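Local structure of (S)-ureidoglycine aminohydrolase (Escherichia coli, 1RC6) at residues V60-T65 / L131-Y136; I81-Y86 / L109-G114; A143-S148 / F170-L175. The protein catalyses the manganese-dependent hydrolytic deamination of (S)-ureidoglycine to (S)-ureidoglycolate and ammonia, the second stereospecific hydrolysis of allantoin degradation. All coordinates share one frame; numbering follows the deposited sequence.

Interaction 1: V60-T65 / L131-Y136; sequences VDYLVT and LYKRRY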
loop_
_atom_site.group_PDB
_atom_site.type_symbol
_atom_site.label_atom_id
_atom_site.label_comp_id
_atom_site.label_asym_id
_atom_site.label_seq_id
_atom_site.Cartn_x
_atom_site.Cartn_y
_atom_site.Cartn_z
ATOM N N VAL A 60 -1.500 9.495 2.009
ATOM C CA VAL A 60 -1.574 9.556 0.559
ATOM C C VAL A 60 -0.791 8.360 0.105
ATOM O O VAL A 60 0.327 8.169 0.569
ATOM C CB VAL A 60 -0.887 10.787 -0.030
ATOM C CG1 VAL A 60 -1.078 10.785 -1.529
ATOM C CG2 VAL A 60 -1.437 12.063 0.586
ATOM N N ASP A 61 -1.361 7.527 -0.757
ATOM C CA ASP A 61 -0.604 6.380 -1.237
ATOM C C ASP A 61 -0.603 6.365 -2.754
ATOM O O ASP A 61 -1.425 7.036 -3.386
ATOM C CB ASP A 61 -1.114 5.069 -0.629
ATOM C CG ASP A 61 -2.596 4.879 -0.787
ATOM O OD1 ASP A 61 -3.107 3.903 -0.200
ATOM O OD2 ASP A 61 -3.248 5.691 -1.490
ATOM N N TYR A 62 0.347 5.642 -3.341
ATOM C CA TYR A 62 0.483 5.621 -4.789
ATOM C C TYR A 62 0.793 4.263 -5.368
ATOM O O TYR A 62 1.214 3.336 -4.676
ATOM C CB TYR A 62 1.637 6.519 -5.254
ATOM C CG TYR A 62 1.857 7.818 -4.522
ATOM C CD1 TYR A 62 2.108 7.843 -3.148
ATOM C CD2 TYR A 62 1.837 9.028 -5.211
ATOM C CE1 TYR A 62 2.331 9.054 -2.475
ATOM C CE2 TYR A 62 2.060 10.240 -4.550
ATOM C CZ TYR A 62 2.306 10.244 -3.190
ATOM O OH TYR A 62 2.527 11.447 -2.567
ATOM N N LEU A 63 0.601 4.178 -6.673
ATOM C CA LEU A 63 0.917 2.989 -7.429
ATOM C C LEU A 63 1.801 3.584 -8.520
ATOM O O LEU A 63 1.400 4.519 -9.208
ATOM C CB LEU A 63 -0.339 2.373 -8.019
ATOM C CG LEU A 63 -0.167 1.014 -8.700
ATOM C CD1 LEU A 63 -1.554 0.444 -8.981
ATOM C CD2 LEU A 63 0.629 1.148 -10.001
ATOM N N VAL A 64 3.014 3.074 -8.664
ATOM C CA VAL A 64 3.910 3.628 -9.658
ATOM C C VAL A 64 4.630 2.560 -10.455
ATOM O O VAL A 64 5.330 1.712 -9.889
ATOM C CB VAL A 64 4.979 4.535 -8.994
ATOM C CG1 VAL A 64 5.769 5.274 -10.060
ATOM C CG2 VAL A 64 4.316 5.515 -8.035
ATOM N N THR A 65 4.454 2.578 -11.771
ATOM C CA THR A 65 5.171 1.611 -12.584
ATOM C C THR A 65 6.399 2.353 -13.132
ATOM O O THR A 65 6.291 3.403 -13.791
ATOM C CB THR A 65 4.317 1.054 -13.748
ATOM O OG1 THR A 65 4.315 1.991 -14.823
ATOM C CG2 THR A 65 2.887 0.799 -13.288
ATOM N N LEU A 131 3.580 3.004 -3.197
ATOM C CA LEU A 131 4.087 4.037 -2.298
ATOM C C LEU A 131 3.067 4.513 -1.306
ATOM O O LEU A 131 1.873 4.518 -1.594
ATOM C CB LEU A 131 4.582 5.239 -3.089
ATOM C CG LEU A 131 6.047 5.194 -3.506
ATOM C CD1 LEU A 131 6.354 6.455 -4.277
ATOM C CD2 LEU A 131 6.957 5.058 -2.273
ATOM N N TYR A 132 3.556 4.959 -0.151
ATOM C CA TYR A 132 2.689 5.421 0.912
ATOM C C TYR A 132 3.381 6.446 1.781
ATOM O O TYR A 132 4.576 6.332 2.052
ATOM C CB TYR A 132 2.273 4.224 1.761
ATOM C CG TYR A 132 1.441 4.550 2.980
ATOM C CD1 TYR A 132 2.025 5.046 4.139
ATOM C CD2 TYR A 132 0.063 4.320 2.988
ATOM C CE1 TYR A 132 1.256 5.294 5.283
ATOM C CE2 TYR A 132 -0.708 4.570 4.122
ATOM C CZ TYR A 132 -0.108 5.047 5.265
ATOM O OH TYR A 132 -0.860 5.223 6.410
ATOM N N LYS A 133 2.637 7.455 2.216
ATOM C CA LYS A 133 3.205 8.473 3.082
ATOM C C LYS A 133 2.119 9.034 3.980
ATOM O O LYS A 133 0.957 9.058 3.608
ATOM C CB LYS A 133 3.817 9.607 2.264
ATOM C CG LYS A 133 2.791 10.488 1.552
ATOM C CD LYS A 133 3.425 11.748 0.969
ATOM C CE LYS A 133 2.399 12.587 0.245
ATOM N NZ LYS A 133 2.958 13.858 -0.283
ATOM N N ARG A 134 2.506 9.471 5.172
ATOM C CA ARG A 134 1.574 10.072 6.126
ATOM C C ARG A 134 2.376 10.983 7.046
ATOM O O ARG A 134 3.603 10.919 7.076
ATOM C CB ARG A 134 0.857 9.009 6.968
ATOM C CG ARG A 134 1.716 8.351 8.009
ATOM C CD ARG A 134 0.947 7.336 8.837
ATOM N NE ARG A 134 -0.132 7.942 9.618
ATOM C CZ ARG A 134 -1.426 7.759 9.357
ATOM N NH1 ARG A 134 -1.802 6.986 8.340
ATOM N NH2 ARG A 134 -2.345 8.359 10.100
ATOM N N ARG A 135 1.681 11.840 7.782
ATOM C CA ARG A 135 2.349 12.738 8.699
ATOM C C ARG A 135 2.529 11.998 10.026
ATOM O O ARG A 135 1.560 11.658 10.711
ATOM C CB ARG A 135 1.530 14.020 8.866
ATOM C CG ARG A 135 2.197 15.081 9.723
ATOM C CD ARG A 135 1.915 16.475 9.174
ATOM N NE ARG A 135 0.485 16.760 9.030
ATOM C CZ ARG A 135 -0.011 17.866 8.477
ATOM N NH1 ARG A 135 0.802 18.805 8.009
ATOM N NH2 ARG A 135 -1.325 18.035 8.387
ATOM N N TYR A 136 3.780 11.732 10.369
ATOM C CA TYR A 136 4.102 11.019 11.594
ATOM C C TYR A 136 3.696 11.712 12.901
ATOM O O TYR A 136 3.795 12.935 13.034
ATOM C CB TYR A 136 5.594 10.721 11.629
ATOM C CG TYR A 136 6.039 10.070 12.908
ATOM C CD1 TYR A 136 6.635 10.818 13.923
ATOM C CD2 TYR A 136 5.834 8.713 13.120
ATOM C CE1 TYR A 136 7.017 10.220 15.121
ATOM C CE2 TYR A 136 6.209 8.100 14.315
ATOM C CZ TYR A 136 6.800 8.857 15.312
ATOM O OH TYR A 136 7.175 8.244 16.491
#
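Two neighbouring antiparallel strands of the N-terminal cupin domain meet here, their short axes approaching to 4.3 Å. At L131 the backbone pairs with Y62 as a hydrogen-bonded pair: L131 N donates to Y62 O at 2.8 Å, and L131 O takes the N-H of Y62 in return. In both bonds the donor stands well above the carbonyl plane, not on a lone pair. L131 CB lies 3.6 Å from Y62 CD1, approaching the ring obliquely, while its CD1 looks loosely toward V64 CG2. Y132, on the other face, pairs with D61 without hydrogen bonds; its CG is anti to the backbone N (chi1 176°), which sets CD2 at 3.9 Å from D61 CB. The D61 carboxylate is bound by Y227 OH and S51 N, and the Y132 ring is stacked on F59. K133 returns to the L131 face and pairs with V60; K133 N reaches V60 O at 2.9 Å, with V60 N to K133 O closing the pair at 3.0 Å, both running nearly along the C=O axes. With CG in the crowded position (chi1 71°) and the rest extended, the lysine chain runs alongside V60, CE 3.8 Å from V60 CB, and then passes the edge of the Y62 ring at its hydroxyl. An alanine at Y62 would remove the ring and hydroxyl, and would probably leave L131 CB and the end of K133 less firmly packed. R134 turns its guanidinium back along its own strand, NH1 giving an in-plane bond of 2.8 Å to Y132 OH, while NH2 binds S58 OG. Backbone bonds thus fix the register; the Y62 face adds mostly carbon packing, the lysine tip beside the phenol, while bonds within 131-136 and from outside orient the D61-face side chains.

Interaction 2: I81-Y86 / L109-G114; sequences IETFLY and LYCPPG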
loop_
_atom_site.group_PDB
_atom_site.type_symbol
_atom_site.label_atom_id
_atom_site.label_comp_id
_atom_site.label_asym_id
_atom_site.label_seq_id
_atom_site.Cartn_x
_atom_site.Cartn_y
_atom_site.Cartn_z
ATOM N N ILE A 81 7.311 13.721 7.789
ATOM C CA ILE A 81 6.597 12.783 6.946
ATOM C C ILE A 81 7.296 11.438 6.894
ATOM O O ILE A 81 8.485 11.382 6.589
ATOM C CB ILE A 81 6.485 13.352 5.522
ATOM C CG1 ILE A 81 5.511 14.533 5.532
ATOM C CG2 ILE A 81 6.067 12.265 4.543
ATOM C CD1 ILE A 81 5.402 15.227 4.214
ATOM N N GLU A 82 6.571 10.364 7.208
ATOM C CA GLU A 82 7.148 9.019 7.148
ATOM C C GLU A 82 6.666 8.361 5.845
ATOM O O GLU A 82 5.564 8.656 5.366
ATOM C CB GLU A 82 6.730 8.186 8.374
ATOM C CG GLU A 82 5.236 7.980 8.536
ATOM C CD GLU A 82 4.869 7.323 9.868
ATOM O OE1 GLU A 82 5.628 6.445 10.356
ATOM O OE2 GLU A 82 3.808 7.669 10.428
ATOM N N THR A 83 7.485 7.487 5.264
ATOM C CA THR A 83 7.115 6.848 4.008
ATOM C C THR A 83 7.344 5.364 4.011
ATOM O O THR A 83 8.052 4.843 4.860
ATOM C CB THR A 83 7.898 7.432 2.828
ATOM O OG1 THR A 83 9.287 7.154 3.006
ATOM C CG2 THR A 83 7.690 8.933 2.740
ATOM N N PHE A 84 6.744 4.688 3.040
ATOM C CA PHE A 84 6.870 3.241 2.915
ATOM C C PHE A 84 6.774 2.838 1.454
ATOM O O PHE A 84 5.878 3.282 0.736
ATOM C CB PHE A 84 5.765 2.555 3.729
ATOM C CG PHE A 84 5.688 1.070 3.526
ATOM C CD1 PHE A 84 4.980 0.539 2.461
ATOM C CD2 PHE A 84 6.347 0.199 4.398
ATOM C CE1 PHE A 84 4.928 -0.838 2.256
ATOM C CE2 PHE A 84 6.301 -1.183 4.202
ATOM C CZ PHE A 84 5.592 -1.701 3.130
ATOM N N LEU A 85 7.689 1.989 1.013
ATOM C CA LEU A 85 7.697 1.534 -0.366
ATOM C C LEU A 85 7.647 0.011 -0.423
ATOM O O LEU A 85 8.268 -0.660 0.387
ATOM C CB LEU A 85 8.960 2.042 -1.077
ATOM C CG LEU A 85 9.217 1.624 -2.535
ATOM C CD1 LEU A 85 10.295 2.502 -3.151
ATOM C CD2 LEU A 85 9.610 0.167 -2.595
ATOM N N TYR A 86 6.902 -0.528 -1.385
ATOM C CA TYR A 86 6.795 -1.968 -1.543
ATOM C C TYR A 86 6.925 -2.348 -3.014
ATOM O O TYR A 86 6.186 -1.857 -3.862
ATOM C CB TYR A 86 5.458 -2.468 -1.009
ATOM C CG TYR A 86 5.241 -3.937 -1.245
ATOM C CD1 TYR A 86 5.657 -4.878 -0.316
ATOM C CD2 TYR A 86 4.675 -4.392 -2.434
ATOM C CE1 TYR A 86 5.523 -6.241 -0.556
ATOM C CE2 TYR A 86 4.537 -5.752 -2.691
ATOM C CZ TYR A 86 4.969 -6.674 -1.748
ATOM O OH TYR A 86 4.897 -8.024 -2.019
ATOM N N LEU A 109 10.718 -0.970 2.017
ATOM C CA LEU A 109 11.535 0.013 2.701
ATOM C C LEU A 109 10.699 1.072 3.416
ATOM O O LEU A 109 9.905 1.778 2.791
ATOM C CB LEU A 109 12.474 0.719 1.723
ATOM C CG LEU A 109 13.188 1.928 2.343
ATOM C CD1 LEU A 109 14.080 1.475 3.482
ATOM C CD2 LEU A 109 14.002 2.642 1.289
ATOM N N TYR A 110 10.893 1.179 4.728
ATOM C CA TYR A 110 10.208 2.181 5.534
ATOM C C TYR A 110 11.215 3.252 5.943
ATOM O O TYR A 110 12.351 2.948 6.288
ATOM C CB TYR A 110 9.594 1.562 6.800
ATOM C CG TYR A 110 9.162 2.616 7.804
ATOM C CD1 TYR A 110 10.081 3.195 8.668
ATOM C CD2 TYR A 110 7.859 3.123 7.804
ATOM C CE1 TYR A 110 9.728 4.262 9.496
ATOM C CE2 TYR A 110 7.495 4.184 8.628
ATOM C CZ TYR A 110 8.439 4.753 9.468
ATOM O OH TYR A 110 8.107 5.830 10.254
ATOM N N CYS A 111 10.796 4.506 5.906
ATOM C CA CYS A 111 11.661 5.606 6.307
ATOM C C CYS A 111 10.996 6.475 7.366
ATOM O O CYS A 111 9.878 6.958 7.173
ATOM C CB CYS A 111 12.013 6.500 5.116
ATOM S SG CYS A 111 13.141 5.770 3.911
ATOM N N PRO A 112 11.675 6.682 8.507
ATOM C CA PRO A 112 11.094 7.518 9.558
ATOM C C PRO A 112 11.015 8.930 9.014
ATOM O O PRO A 112 11.553 9.220 7.956
ATOM C CB PRO A 112 12.100 7.392 10.697
ATOM C CG PRO A 112 13.404 7.228 9.958
ATOM C CD PRO A 112 13.019 6.215 8.898
ATOM N N PRO A 113 10.341 9.827 9.737
ATOM C CA PRO A 113 10.185 11.227 9.331
ATOM C C PRO A 113 11.511 11.886 9.010
ATOM O O PRO A 113 12.493 11.685 9.715
ATOM C CB PRO A 113 9.540 11.870 10.545
ATOM C CG PRO A 113 8.780 10.752 11.146
ATOM C CD PRO A 113 9.721 9.592 11.049
ATOM N N GLY A 114 11.534 12.669 7.939
ATOM C CA GLY A 114 12.745 13.373 7.563
ATOM C C GLY A 114 13.692 12.662 6.619
ATOM O O GLY A 114 14.287 13.303 5.745
#
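The Y110 ring carries the E82 carboxylate at its edge, in its plane: OE1 accepts the phenol proton, with OH and OE1 2.6 Å apart. The carboxylate is turned 76° from the ring, and OE1 uses its anti lone pair, the one away from OE2. F84 has Y110 CB at its ring edge, CD2 being the nearest atom at 4.3 Å. T83 O lies obliquely off Y110 CD2, and beyond the two segments F177 meets the Y110 ring at an inclined angle. Y110 reaches its partner because CG is anti to the backbone N (chi1 167°), whereas E82 starts in the crowded position (chi1 60°) and then extends, so the two side chains cross obliquely. OE2 of E82 lies close to D178 OD1; this like-charged neighbour would be expected to raise the proton affinity of one of the carboxylates, while the bond from Y110 OH would probably offset some of the charge on OE1.

Underneath is a regular antiparallel pairing in the EutQ-like cupin domain, where strand 81-89 is flanked by 107-111 and 127-135 in one beta sheet of the cupin barrel. T83 and C111 form one hydrogen-bonded pair, with C111 N to T83 O at 3.0 Å and nearly straight; L85 and L109 form the next, with L85 N to L109 O at 2.8 Å. F84 and Y110 sit between them as the non-hydrogen-bonded pair. On the opposite face to that aromatic pair, T83 OG1 rests 3.5 Å from C111 CB. Past C111 the strand gives way to the two prolines, and the contact continues through P113 CA, whose C-H points at I81 O across 3.2 Å, while P113 CD packs loosely against E82 CB.

Interaction 3: A143-S148 / F170-L175; sequences APWLVS and FLPKEL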
loop_
_atom_site.group_PDB
_atom_site.type_symbol
_atom_site.label_atom_id
_atom_site.label_comp_id
_atom_site.label_asym_id
_atom_site.label_seq_id
_atom_site.Cartn_x
_atom_site.Cartn_y
_atom_site.Cartn_z
ATOM N N ALA A 143 10.655 6.881 19.167
ATOM C CA ALA A 143 11.002 7.317 17.825
ATOM C C ALA A 143 11.093 6.088 16.928
ATOM O O ALA A 143 11.544 5.033 17.361
ATOM C CB ALA A 143 12.325 8.067 17.847
ATOM N N PRO A 144 10.646 6.209 15.668
ATOM C CA PRO A 144 10.691 5.080 14.736
ATOM C C PRO A 144 12.066 5.023 14.081
ATOM O O PRO A 144 12.944 5.822 14.401
ATOM C CB PRO A 144 9.592 5.422 13.751
ATOM C CG PRO A 144 9.789 6.907 13.601
ATOM C CD PRO A 144 10.035 7.393 15.032
ATOM N N TRP A 145 12.255 4.084 13.164
ATOM C CA TRP A 145 13.536 3.965 12.481
ATOM C C TRP A 145 13.431 3.215 11.152
ATOM O O TRP A 145 12.493 2.451 10.920
ATOM C CB TRP A 145 14.549 3.270 13.387
ATOM C CG TRP A 145 14.110 1.927 13.831
ATOM C CD1 TRP A 145 14.294 0.738 13.178
ATOM C CD2 TRP A 145 13.366 1.628 15.021
ATOM N NE1 TRP A 145 13.711 -0.287 13.894
ATOM C CE2 TRP A 145 13.135 0.229 15.028
ATOM C CE3 TRP A 145 12.872 2.410 16.078
ATOM C CZ2 TRP A 145 12.430 -0.414 16.063
ATOM C CZ3 TRP A 145 12.172 1.777 17.106
ATOM C CH2 TRP A 145 11.958 0.372 17.090
ATOM N N LEU A 146 14.415 3.452 10.290
ATOM C CA LEU A 146 14.471 2.829 8.979
ATOM C C LEU A 146 14.338 1.324 9.106
ATOM O O LEU A 146 14.977 0.707 9.949
ATOM C CB LEU A 146 15.803 3.198 8.312
ATOM C CG LEU A 146 16.429 2.591 7.039
ATOM C CD1 LEU A 146 15.752 1.315 6.598
ATOM C CD2 LEU A 146 16.385 3.621 5.950
ATOM N N VAL A 147 13.484 0.741 8.280
ATOM C CA VAL A 147 13.306 -0.703 8.265
ATOM C C VAL A 147 13.251 -1.119 6.802
ATOM O O VAL A 147 12.631 -0.444 5.988
ATOM C CB VAL A 147 12.006 -1.132 8.954
ATOM C CG1 VAL A 147 11.865 -2.644 8.896
ATOM C CG2 VAL A 147 12.004 -0.656 10.381
ATOM N N SER A 148 13.911 -2.220 6.469
ATOM C CA SER A 148 13.922 -2.701 5.099
ATOM C C SER A 148 14.101 -4.218 5.058
ATOM O O SER A 148 14.699 -4.801 5.952
ATOM C CB SER A 148 15.040 -2.006 4.326
ATOM O OG SER A 148 15.017 -2.390 2.961
ATOM N N PHE A 170 4.778 -5.929 8.583
ATOM C CA PHE A 170 5.963 -5.325 7.999
ATOM C C PHE A 170 6.816 -4.485 8.916
ATOM O O PHE A 170 8.016 -4.383 8.712
ATOM C CB PHE A 170 5.550 -4.457 6.821
ATOM C CG PHE A 170 5.388 -5.207 5.550
ATOM C CD1 PHE A 170 6.445 -5.334 4.671
ATOM C CD2 PHE A 170 4.171 -5.791 5.224
ATOM C CE1 PHE A 170 6.294 -6.036 3.477
ATOM C CE2 PHE A 170 4.012 -6.497 4.030
ATOM C CZ PHE A 170 5.078 -6.619 3.156
ATOM N N LEU A 171 6.202 -3.877 9.919
ATOM C CA LEU A 171 6.923 -2.984 10.808
ATOM C C LEU A 171 6.901 -3.385 12.264
ATOM O O LEU A 171 6.106 -4.208 12.681
ATOM C CB LEU A 171 6.344 -1.567 10.659
ATOM C CG LEU A 171 6.877 -0.621 9.571
ATOM C CD1 LEU A 171 7.351 -1.384 8.343
ATOM C CD2 LEU A 171 5.798 0.381 9.213
ATOM N N PRO A 172 7.801 -2.806 13.065
ATOM C CA PRO A 172 7.849 -3.127 14.496
ATOM C C PRO A 172 6.553 -2.642 15.157
ATOM O O PRO A 172 5.952 -1.678 14.696
ATOM C CB PRO A 172 9.077 -2.344 14.982
ATOM C CG PRO A 172 9.943 -2.270 13.775
ATOM C CD PRO A 172 8.957 -1.978 12.672
ATOM N N LYS A 173 6.137 -3.296 16.235
ATOM C CA LYS A 173 4.915 -2.921 16.945
ATOM C C LYS A 173 5.136 -1.829 17.992
ATOM O O LYS A 173 4.181 -1.256 18.492
ATOM C CB LYS A 173 4.322 -4.148 17.635
ATOM C CG LYS A 173 4.330 -5.400 16.776
ATOM C CD LYS A 173 3.297 -5.339 15.670
ATOM C CE LYS A 173 2.001 -5.991 16.114
ATOM N NZ LYS A 173 2.171 -7.455 16.359
ATOM N N GLU A 174 6.389 -1.549 18.330
ATOM C CA GLU A 174 6.721 -0.531 19.326
ATOM C C GLU A 174 6.061 0.827 19.079
ATOM O O GLU A 174 5.918 1.274 17.939
ATOM C CB GLU A 174 8.246 -0.335 19.406
ATOM C CG GLU A 174 8.999 -1.375 20.223
ATOM C CD GLU A 174 8.768 -2.799 19.742
ATOM O OE1 GLU A 174 9.063 -3.094 18.563
ATOM O OE2 GLU A 174 8.294 -3.629 20.551
ATOM N N LEU A 175 5.694 1.492 20.167
ATOM C CA LEU A 175 5.051 2.790 20.099
ATOM C C LEU A 175 5.838 3.782 19.278
ATOM O O LEU A 175 5.316 4.836 18.907
ATOM C CB LEU A 175 4.851 3.357 21.499
ATOM C CG LEU A 175 4.113 2.450 22.488
ATOM C CD1 LEU A 175 3.917 3.190 23.791
ATOM C CD2 LEU A 175 2.775 2.017 21.905
#
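W145 leaves the backbone with CG in the crowded position between N and carbonyl carbon (chi1 58°), and from CB onward its near end has no close partner in 170-175. The contact begins on the benzo ring: CZ2 comes to 3.9 Å from P172 CG and 4.0 Å from P172 CB, and the neighbouring CH2 lies 4.4 Å from E174 CB. Indole and proline thus meet tip to tip, with P172 approaching the ring obliquely. A third ring carbon is engaged as well: P172 CD lies 4.0 Å from V147 CG2, again tip to tip. P172 therefore fits between an aromatic and a branched aliphatic side chain. V147 CG1, anti to its own backbone N, faces F170 O more loosely at 4.2 Å. The contact is carbon packing, modest in area, and the indole lies at the surface.

F177, further along the same loop, meets W145 edge-to-face and also touches P172. V147 opens strand 147-150, the edge strand of the N-terminal cupin sheet, and is hydrogen-bonded through its backbone to Y110 of strand 107-111. Segment 170-175 leaves strand 166-169, the edge of the seven-stranded sheet, on its way to strand 179-186; F170 is hydrogen-bonded through its backbone to M181 of strand 179-186, so the contact bridges the margins of two sheets.

Interactions 1 and 2 are buried and belong to one antiparallel sheet, in which strands 127-135 and 81-89 are neighbours: Y132 O and R134 O probably accept the N-H groups of F84 and E82. Interaction 2 is nested in the chain loop that interaction 1 closes. Interaction 3 lies at the surface, about 17 Å from interaction 1 centre to centre, yet it joins the same sheet at its edge, where strands 107-111 and 147-150 are neighbours. Backbone hydrogen bonds dominate the two core pairings, and interaction 2 adds a buried tyrosine-glutamate bond; interaction 3 relies on apolar side chains. Y136, at the end of segment 131-136, packs on P113 and E82 of interaction 2 and on P144 of segment 143-148.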